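Local coordinates for protein SidF, inhibitor of growth family, member 3 (Legionella pneumophila subsp. pneumophila, PDB 4FYE) that acts as a phosphoinositide phosphatase, probably removing the 3-phosphate from phosphatidylinositol phosphates of membranes, at residues D80-A85 against Q154-V159; M246-A251 against H263-S268; Q360-G365 against K374-Y379. The protein carries 1 engineered substitution. One frame throughout, in Å; residues are numbered along the deposited sequence.

Contact 1 (D80-A85 against Q154-V159); sequences DNLVAA and QFTQAV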
loop_
_atom_site.group_PDB
_atom_site.type_symbol
_atom_site.label_atom_id
_atom_site.label_comp_id
_atom_site.label_asym_id
_atom_site.label_seq_id
_atom_site.Cartn_x
_atom_site.Cartn_y
_atom_site.Cartn_z
ATOM N N ASP A 80 21.405 0.538 -17.549
ATOM C CA ASP A 80 21.314 1.980 -17.614
ATOM C C ASP A 80 21.123 2.546 -16.240
ATOM O O ASP A 80 21.694 3.599 -15.927
ATOM C CB ASP A 80 20.109 2.429 -18.479
ATOM C CG ASP A 80 20.300 2.139 -19.977
ATOM O OD1 ASP A 80 21.448 1.886 -20.435
ATOM O OD2 ASP A 80 19.283 2.148 -20.716
ATOM N N ASN A 81 20.295 1.869 -15.442
ATOM C CA ASN A 81 19.937 2.384 -14.126
ATOM C C ASN A 81 21.140 2.258 -13.168
ATOM O O ASN A 81 21.392 3.145 -12.412
ATOM C CB ASN A 81 18.650 1.763 -13.571
ATOM C CG ASN A 81 17.371 2.210 -14.338
ATOM O OD1 ASN A 81 17.293 3.303 -14.861
ATOM N ND2 ASN A 81 16.374 1.354 -14.383
ATOM N N LEU A 82 21.923 1.198 -13.278
ATOM C CA LEU A 82 23.138 1.083 -12.501
ATOM C C LEU A 82 24.172 2.115 -13.028
ATOM O O LEU A 82 24.888 2.781 -12.230
ATOM C CB LEU A 82 23.679 -0.353 -12.605
ATOM C CG LEU A 82 24.751 -0.925 -11.664
ATOM C CD1 LEU A 82 25.724 -1.896 -12.365
ATOM C CD2 LEU A 82 25.542 0.172 -11.006
ATOM N N VAL A 83 24.244 2.275 -14.353
ATOM C CA VAL A 83 25.199 3.253 -14.935
ATOM C C VAL A 83 24.929 4.609 -14.392
ATOM O O VAL A 83 25.864 5.330 -14.109
ATOM C CB VAL A 83 25.129 3.381 -16.451
ATOM C CG1 VAL A 83 25.674 4.741 -16.913
ATOM C CG2 VAL A 83 25.949 2.269 -17.063
ATOM N N ALA A 84 23.653 4.944 -14.222
ATOM C CA ALA A 84 23.288 6.265 -13.686
ATOM C C ALA A 84 23.749 6.380 -12.218
ATOM O O ALA A 84 24.439 7.317 -11.864
ATOM C CB ALA A 84 21.786 6.540 -13.836
ATOM N N ALA A 85 23.441 5.404 -11.375
ATOM C CA ALA A 85 23.939 5.420 -9.998
ATOM C C ALA A 85 25.461 5.598 -9.977
ATOM O O ALA A 85 26.014 6.392 -9.201
ATOM C CB ALA A 85 23.548 4.094 -9.328
ATOM N N GLN A 154 28.945 -10.109 -14.272
ATOM C CA GLN A 154 30.237 -9.603 -14.786
ATOM C C GLN A 154 30.186 -8.071 -15.012
ATOM O O GLN A 154 31.132 -7.323 -14.659
ATOM C CB GLN A 154 30.626 -10.363 -16.014
ATOM C CG GLN A 154 30.956 -11.834 -15.747
ATOM C CD GLN A 154 30.984 -12.583 -17.058
ATOM O OE1 GLN A 154 30.442 -12.090 -18.030
ATOM N NE2 GLN A 154 31.637 -13.749 -17.115
ATOM N N PHE A 155 29.050 -7.571 -15.506
ATOM C CA PHE A 155 29.002 -6.134 -15.778
ATOM C C PHE A 155 29.117 -5.325 -14.492
ATOM O O PHE A 155 29.885 -4.384 -14.421
ATOM C CB PHE A 155 27.748 -5.724 -16.572
ATOM C CG PHE A 155 27.468 -4.225 -16.569
ATOM C CD1 PHE A 155 28.335 -3.317 -17.202
ATOM C CD2 PHE A 155 26.363 -3.720 -15.909
ATOM C CE1 PHE A 155 28.063 -1.946 -17.193
ATOM C CE2 PHE A 155 26.075 -2.367 -15.896
ATOM C CZ PHE A 155 26.913 -1.470 -16.535
ATOM N N THR A 156 28.314 -5.682 -13.496
ATOM C CA THR A 156 28.354 -4.987 -12.221
ATOM C C THR A 156 29.727 -5.102 -11.511
ATOM O O THR A 156 30.215 -4.142 -10.965
ATOM C CB THR A 156 27.127 -5.317 -11.283
ATOM O OG1 THR A 156 27.488 -6.221 -10.248
ATOM C CG2 THR A 156 25.974 -5.890 -12.003
ATOM N N GLN A 157 30.372 -6.254 -11.544
ATOM C CA GLN A 157 31.708 -6.370 -10.945
ATOM C C GLN A 157 32.682 -5.348 -11.564
ATOM O O GLN A 157 33.627 -4.832 -10.890
ATOM C CB GLN A 157 32.189 -7.814 -11.086
ATOM C CG GLN A 157 33.623 -8.062 -10.637
ATOM C CD GLN A 157 34.300 -9.204 -11.404
ATOM O OE1 GLN A 157 33.776 -9.713 -12.432
ATOM N NE2 GLN A 157 35.457 -9.627 -10.906
ATOM N N ALA A 158 32.431 -5.037 -12.837
ATOM C CA ALA A 158 33.347 -4.238 -13.646
ATOM C C ALA A 158 33.049 -2.787 -13.475
ATOM O O ALA A 158 33.909 -1.949 -13.656
ATOM C CB ALA A 158 33.243 -4.592 -15.119
ATOM N N VAL A 159 31.812 -2.482 -13.150
ATOM C CA VAL A 159 31.416 -1.123 -12.835
ATOM C C VAL A 159 31.965 -0.766 -11.461
ATOM O O VAL A 159 32.214 0.417 -11.184
ATOM C CB VAL A 159 29.877 -0.990 -12.762
ATOM C CG1 VAL A 159 29.456 0.425 -12.452
ATOM C CG2 VAL A 159 29.240 -1.389 -14.054
#
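Helix 71-92 and helix 136-163 run almost parallel where Asp80-Ala85 faces Gln154-Val159. Their axes come within 11.2 Å, at an angle of 9°. This is too wide for backbones to touch, so long side chains bridge the gap. The contact is made by carbon atoms alone. Leu82 carries most of it. Its CG lies anti to the backbone N (chi1 -165°), which sends the branched end straight across to the other helix. There CD1 fits among three residues. It meets the Phe155 ring tip to tip, with Leu82 CD1 3.6 Å from Phe155 CE2. It crosses Thr156 at about a right angle, with Leu82 CD1 3.9 Å from Thr156 CB. It also meets the branch of Val159, with Leu82 CD1 3.9 Å from Val159 CG2.

The aromatic packing centres on Phe155. Val83 CG2 lies at the edge of the ring, near its plane, 3.9 Å from Phe155 CZ. One turn on in the same helix, Val159 CG2 lies over one face of the ring, toward the rim. Leu82, Val83 and Val159 thus surround part of the ring.

Helix 98-119 closes the group: Val83 touches its Ile105 and Ala109, and Phe155 meets the ring of Phe112. With Leu82 and Val83 partly exposed and Phe155, Thr156 and Val159 buried, the arrangement is consistent with interhelical packing in a helical bundle.

Contact 2 (M246-A251 against H263-S268); sequences MARMIA and HHDSFS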
loop_
_atom_site.group_PDB
_atom_site.type_symbol
_atom_site.label_atom_id
_atom_site.label_comp_id
_atom_site.label_asym_id
_atom_site.label_seq_id
_atom_site.Cartn_x
_atom_site.Cartn_y
_atom_site.Cartn_z
ATOM N N MET A 246 5.763 4.750 -0.536
ATOM C CA MET A 246 4.347 5.129 -0.310
ATOM C C MET A 246 3.747 5.748 -1.524
ATOM O O MET A 246 4.187 6.785 -2.005
ATOM C CB MET A 246 4.098 6.036 0.894
ATOM C CG MET A 246 2.735 5.820 1.508
ATOM S SD MET A 246 2.564 6.597 3.116
ATOM C CE MET A 246 0.787 6.422 3.284
ATOM N N ALA A 247 2.708 5.110 -2.016
ATOM C CA ALA A 247 2.001 5.667 -3.131
ATOM C C ALA A 247 0.494 5.609 -2.883
ATOM O O ALA A 247 -0.014 4.727 -2.153
ATOM C CB ALA A 247 2.342 4.852 -4.399
ATOM N N ARG A 248 -0.207 6.502 -3.552
ATOM C CA ARG A 248 -1.621 6.598 -3.466
ATOM C C ARG A 248 -2.083 5.745 -4.648
ATOM O O ARG A 248 -1.643 5.942 -5.801
ATOM C CB ARG A 248 -2.040 8.058 -3.681
ATOM C CG ARG A 248 -3.554 8.282 -3.738
ATOM C CD ARG A 248 -4.108 8.315 -2.264
ATOM N NE ARG A 248 -5.464 8.782 -2.325
ATOM C CZ ARG A 248 -5.795 10.067 -2.341
ATOM N NH1 ARG A 248 -4.846 10.981 -2.207
ATOM N NH2 ARG A 248 -7.072 10.427 -2.486
ATOM N N MET A 249 -2.970 4.820 -4.362
ATOM C CA MET A 249 -3.475 3.893 -5.358
ATOM C C MET A 249 -4.937 4.237 -5.707
ATOM O O MET A 249 -5.822 4.221 -4.842
ATOM C CB MET A 249 -3.403 2.490 -4.824
ATOM C CG MET A 249 -3.957 1.444 -5.757
ATOM S SD MET A 249 -3.284 -0.195 -5.307
ATOM C CE MET A 249 -4.513 -0.608 -4.102
ATOM N N ILE A 250 -5.166 4.582 -6.966
ATOM C CA ILE A 250 -6.468 4.922 -7.451
ATOM C C ILE A 250 -6.820 3.991 -8.623
ATOM O O ILE A 250 -6.009 3.773 -9.502
ATOM C CB ILE A 250 -6.439 6.292 -8.029
ATOM C CG1 ILE A 250 -5.751 7.259 -7.074
ATOM C CG2 ILE A 250 -7.863 6.707 -8.357
ATOM C CD1 ILE A 250 -6.627 7.656 -5.912
ATOM N N ALA A 251 -8.049 3.493 -8.659
ATOM C CA ALA A 251 -8.501 2.676 -9.772
ATOM C C ALA A 251 -9.880 3.164 -10.129
ATOM O O ALA A 251 -10.655 3.516 -9.255
ATOM C CB ALA A 251 -8.555 1.219 -9.357
ATOM N N HIS A 263 -13.321 3.938 -8.384
ATOM C CA HIS A 263 -13.855 2.762 -7.663
ATOM C C HIS A 263 -12.973 2.335 -6.511
ATOM O O HIS A 263 -13.376 1.509 -5.707
ATOM C CB HIS A 263 -14.096 1.548 -8.595
ATOM C CG HIS A 263 -14.753 1.905 -9.902
ATOM N ND1 HIS A 263 -16.046 2.348 -9.991
ATOM C CD2 HIS A 263 -14.252 1.904 -11.209
ATOM C CE1 HIS A 263 -16.346 2.596 -11.274
ATOM N NE2 HIS A 263 -15.250 2.340 -12.020
ATOM N N HIS A 264 -11.769 2.874 -6.413
ATOM C CA HIS A 264 -10.882 2.541 -5.299
ATOM C C HIS A 264 -9.858 3.620 -5.089
ATOM O O HIS A 264 -9.244 4.154 -6.048
ATOM C CB HIS A 264 -10.197 1.204 -5.534
ATOM C CG HIS A 264 -9.257 0.789 -4.425
ATOM N ND1 HIS A 264 -9.695 0.313 -3.248
ATOM C CD2 HIS A 264 -7.878 0.765 -4.364
ATOM C CE1 HIS A 264 -8.668 0.014 -2.456
ATOM N NE2 HIS A 264 -7.542 0.286 -3.139
ATOM N N ASP A 265 -9.612 3.890 -3.818
ATOM C CA ASP A 265 -8.725 4.930 -3.379
ATOM C C ASP A 265 -8.094 4.513 -2.006
ATOM O O ASP A 265 -8.778 4.523 -0.969
ATOM C CB ASP A 265 -9.530 6.221 -3.267
ATOM C CG ASP A 265 -8.665 7.405 -2.779
ATOM O OD1 ASP A 265 -7.581 7.163 -2.143
ATOM O OD2 ASP A 265 -9.045 8.571 -3.071
ATOM N N SER A 266 -6.825 4.103 -2.011
ATOM C CA SER A 266 -6.166 3.659 -0.807
ATOM C C SER A 266 -4.680 3.844 -0.978
ATOM O O SER A 266 -4.236 4.583 -1.898
ATOM C CB SER A 266 -6.516 2.205 -0.493
ATOM O OG SER A 266 -5.895 1.253 -1.348
ATOM N N PHE A 267 -3.899 3.196 -0.113
ATOM C CA PHE A 267 -2.454 3.380 -0.165
ATOM C C PHE A 267 -1.727 2.100 -0.478
ATOM O O PHE A 267 -2.007 1.022 0.080
ATOM C CB PHE A 267 -1.899 3.943 1.173
ATOM C CG PHE A 267 -2.153 5.401 1.375
ATOM C CD1 PHE A 267 -1.451 6.361 0.616
ATOM C CD2 PHE A 267 -3.095 5.838 2.335
ATOM C CE1 PHE A 267 -1.683 7.722 0.770
ATOM C CE2 PHE A 267 -3.327 7.201 2.522
ATOM C CZ PHE A 267 -2.658 8.148 1.703
ATOM N N SER A 268 -0.736 2.212 -1.339
ATOM C CA SER A 268 0.225 1.128 -1.428
ATOM C C SER A 268 1.393 1.549 -0.572
ATOM O O SER A 268 2.004 2.623 -0.796
ATOM C CB SER A 268 0.657 0.872 -2.883
ATOM O OG SER A 268 1.962 0.347 -2.967
#
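Arg248 and Asp265 are joined by a salt bridge across the two strands. The guanidinium grips the carboxylate side-on with two nitrogens. Arg248 NE is 2.7 Å from Asp265 OD1, and Arg248 NH2 is 2.8 Å from Asp265 OD2. Both oxygens use their syn lone pairs, and the two planes are only 24° apart. A bend at chi2 (80°) brings the arginine over to the aspartate. Phe267 lies on the same face. Met246, just before the strand, lays its CE over the ring, 3.6 Å from the Phe267 centroid, in a CH-pi contact. On the other face, Met249 CE sits at the edge of the His264 ring, 3.3 Å from His264 NE2. That nitrogen is hydrogen-bonded to Ser266 OG at 2.6 Å.

In the antiparallel register Arg248 lies opposite Phe267 and Ile250 opposite Asp265, so the salt bridge runs diagonally. Met249 N bonds Ser266 O at 2.8 Å. A classic beta bulge interrupts the regular pairing at Ala251, whose O accepts from both His263 N and His264 N.

Further out, Asp311 pairs with Arg248 and Lys644 holds the Ser266 hydroxyl, while Arg308 and Arg312 join Arg248 around the buried Asp265 and would probably keep it ionised. Helix 284-311 packs on the Arg248 and Phe267 face, and helix 652-668 on the Met249 and His264 face. Strand 199-206 flanks strand 247-254, and the Phe267 backbone bonds Asn642 in strand 641-645 of the other sheet.

Contact 3 (Q360-G365 against K374-Y379); sequences QVVTAG and KEQFEY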
loop_
_atom_site.group_PDB
_atom_site.type_symbol
_atom_site.label_atom_id
_atom_site.label_comp_id
_atom_site.label_asym_id
_atom_site.label_seq_id
_atom_site.Cartn_x
_atom_site.Cartn_y
_atom_site.Cartn_z
ATOM N N GLN A 360 -1.438 -5.663 7.442
ATOM C CA GLN A 360 -0.080 -6.142 7.210
ATOM C C GLN A 360 -0.128 -7.618 6.812
ATOM O O GLN A 360 -1.062 -8.359 7.202
ATOM C CB GLN A 360 0.700 -5.985 8.506
ATOM C CG GLN A 360 2.178 -6.204 8.418
ATOM C CD GLN A 360 2.835 -6.125 9.806
ATOM O OE1 GLN A 360 2.403 -6.797 10.781
ATOM N NE2 GLN A 360 3.895 -5.314 9.900
ATOM N N VAL A 361 0.906 -8.056 6.104
ATOM C CA VAL A 361 0.884 -9.332 5.426
ATOM C C VAL A 361 2.250 -10.126 5.486
ATOM O O VAL A 361 2.439 -11.132 4.867
ATOM C CB VAL A 361 0.294 -9.013 4.039
ATOM C CG1 VAL A 361 1.275 -9.182 2.933
ATOM C CG2 VAL A 361 -1.076 -9.635 3.840
ATOM N N VAL A 362 3.173 -9.625 6.287
ATOM C CA VAL A 362 4.401 -10.261 6.847
ATOM C C VAL A 362 4.092 -11.506 7.723
ATOM O O VAL A 362 2.981 -11.733 8.090
ATOM C CB VAL A 362 5.006 -9.109 7.690
ATOM C CG1 VAL A 362 5.304 -9.471 9.133
ATOM C CG2 VAL A 362 6.040 -8.250 6.947
ATOM N N THR A 363 5.040 -12.394 7.987
ATOM C CA THR A 363 4.777 -13.408 8.998
ATOM C C THR A 363 5.610 -13.123 10.277
ATOM O O THR A 363 6.785 -13.503 10.425
ATOM C CB THR A 363 4.557 -14.890 8.487
ATOM O OG1 THR A 363 4.880 -15.906 9.491
ATOM C CG2 THR A 363 5.182 -15.182 7.281
ATOM N N ALA A 364 4.955 -12.378 11.156
ATOM C CA ALA A 364 5.532 -11.854 12.362
ATOM C C ALA A 364 6.211 -12.908 13.169
ATOM O O ALA A 364 7.210 -12.606 13.842
ATOM C CB ALA A 364 4.440 -11.238 13.186
ATOM N N GLY A 365 5.709 -14.146 13.150
ATOM C CA GLY A 365 6.374 -15.181 14.008
ATOM C C GLY A 365 7.554 -15.965 13.459
ATOM O O GLY A 365 8.097 -16.782 14.148
ATOM N N LYS A 374 9.232 -9.859 13.155
ATOM C CA LYS A 374 8.570 -9.752 14.445
ATOM C C LYS A 374 8.475 -8.292 14.882
ATOM O O LYS A 374 7.400 -7.843 15.308
ATOM C CB LYS A 374 9.161 -10.704 15.515
ATOM C CG LYS A 374 8.712 -10.419 16.959
ATOM C CD LYS A 374 8.283 -11.665 17.725
ATOM C CE LYS A 374 8.931 -11.832 19.109
ATOM N NZ LYS A 374 8.542 -10.872 20.197
ATOM N N GLU A 375 9.565 -7.541 14.721
ATOM C CA GLU A 375 9.530 -6.095 15.043
ATOM C C GLU A 375 8.629 -5.330 14.091
ATOM O O GLU A 375 7.883 -4.443 14.510
ATOM C CB GLU A 375 10.929 -5.485 15.062
ATOM C CG GLU A 375 11.753 -5.941 16.266
ATOM C CD GLU A 375 12.266 -7.405 16.144
ATOM O OE1 GLU A 375 12.774 -7.848 15.074
ATOM O OE2 GLU A 375 12.173 -8.120 17.157
ATOM N N GLN A 376 8.647 -5.702 12.821
ATOM C CA GLN A 376 7.811 -4.994 11.819
ATOM C C GLN A 376 6.392 -5.078 12.226
ATOM O O GLN A 376 5.588 -4.187 11.919
ATOM C CB GLN A 376 7.935 -5.593 10.427
ATOM C CG GLN A 376 9.317 -5.501 9.849
ATOM C CD GLN A 376 9.395 -6.155 8.475
ATOM O OE1 GLN A 376 10.330 -6.931 8.148
ATOM N NE2 GLN A 376 8.415 -5.860 7.670
ATOM N N PHE A 377 6.076 -6.133 12.963
ATOM C CA PHE A 377 4.739 -6.259 13.504
ATOM C C PHE A 377 4.704 -5.448 14.777
ATOM O O PHE A 377 3.916 -4.520 14.920
ATOM C CB PHE A 377 4.338 -7.728 13.740
ATOM C CG PHE A 377 3.197 -7.889 14.705
ATOM C CD1 PHE A 377 1.921 -7.498 14.352
ATOM C CD2 PHE A 377 3.413 -8.389 15.972
ATOM C CE1 PHE A 377 0.858 -7.639 15.226
ATOM C CE2 PHE A 377 2.353 -8.511 16.880
ATOM C CZ PHE A 377 1.063 -8.141 16.504
ATOM N N GLU A 378 5.595 -5.791 15.683
ATOM C CA GLU A 378 5.517 -5.272 17.041
ATOM C C GLU A 378 5.690 -3.750 17.190
ATOM O O GLU A 378 4.891 -3.122 17.881
ATOM C CB GLU A 378 6.427 -6.037 17.974
ATOM C CG GLU A 378 5.617 -6.894 18.912
ATOM C CD GLU A 378 6.466 -7.865 19.717
ATOM O OE1 GLU A 378 7.376 -7.423 20.480
ATOM O OE2 GLU A 378 6.199 -9.086 19.607
ATOM N N TYR A 379 6.661 -3.153 16.497
ATOM C CA TYR A 379 6.919 -1.724 16.634
ATOM C C TYR A 379 5.836 -0.862 16.013
ATOM O O TYR A 379 5.560 0.253 16.482
ATOM C CB TYR A 379 8.235 -1.375 15.986
ATOM C CG TYR A 379 9.452 -1.881 16.717
ATOM C CD1 TYR A 379 9.347 -2.880 17.686
ATOM C CD2 TYR A 379 10.709 -1.362 16.454
ATOM C CE1 TYR A 379 10.451 -3.338 18.384
ATOM C CE2 TYR A 379 11.814 -1.872 17.100
ATOM C CZ TYR A 379 11.657 -2.839 18.062
ATOM O OH TYR A 379 12.704 -3.280 18.734
#
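This is a strand-loop-helix connection beside a bound phosphate ion, which may mark the substrate pocket. Gln360 ends strand 353-360, the chain turns through Val362 and Ala364, and helix 373-387 packs back on it. Val362 touches Arg652, and Gln376 touches Lys647. Both partners lie in a stretch that resembles the CX5R loop of cysteine-based phosphatases, with serine where the cysteine would be. The ion lies about 5 Å from the Val362 side chain.

Gln360 is extended, with CG anti to the backbone N (chi1 -170°), and it reaches across to the helix. Its NE2 donates to Gln376 O at 2.9 Å. The donor sits well above the carbonyl plane, and the C=O...N angle is only 106°. Gln360 OE1 is hydrogen-bonded to Ser416 OG, so both ends of the amide are held. The same OE1 lies at the edge of the Phe377 ring, 3.7 Å from Phe377 CD1. Val362 packs its CG2 against the end of the Gln376 side chain. Ala364 CB fits against the root of the Phe377 side chain, 3.6 Å from Phe377 CB. Lys374 is exposed; its CB lies 3.2 Å from Ala364 O. Lys374 NZ turns off to Glu378 OE2 in a 3.0 Å salt bridge.

The three contacts lie in separate parts of the fold, and none touches another. Contact 2 is the most central. Contact 1 lies farthest out, its centre about 30 Å from the centre of the chain, yet most of its touching residues are buried. Contact 3 is buried except at Lys374. Its nearest atoms are about 10 Å from those of contact 2, and helix 652-668 touches both. Strand 641-645 bonds the backbone of contacts 2 and 3. The chemistry follows the place. Contact 1 joins two helices through carbon-to-carbon packing. Contact 2 joins strands by a backbone ladder and buried charges. Contact 3 joins a strand end and its following loop to a helix by one side-chain amide and small apolar groups.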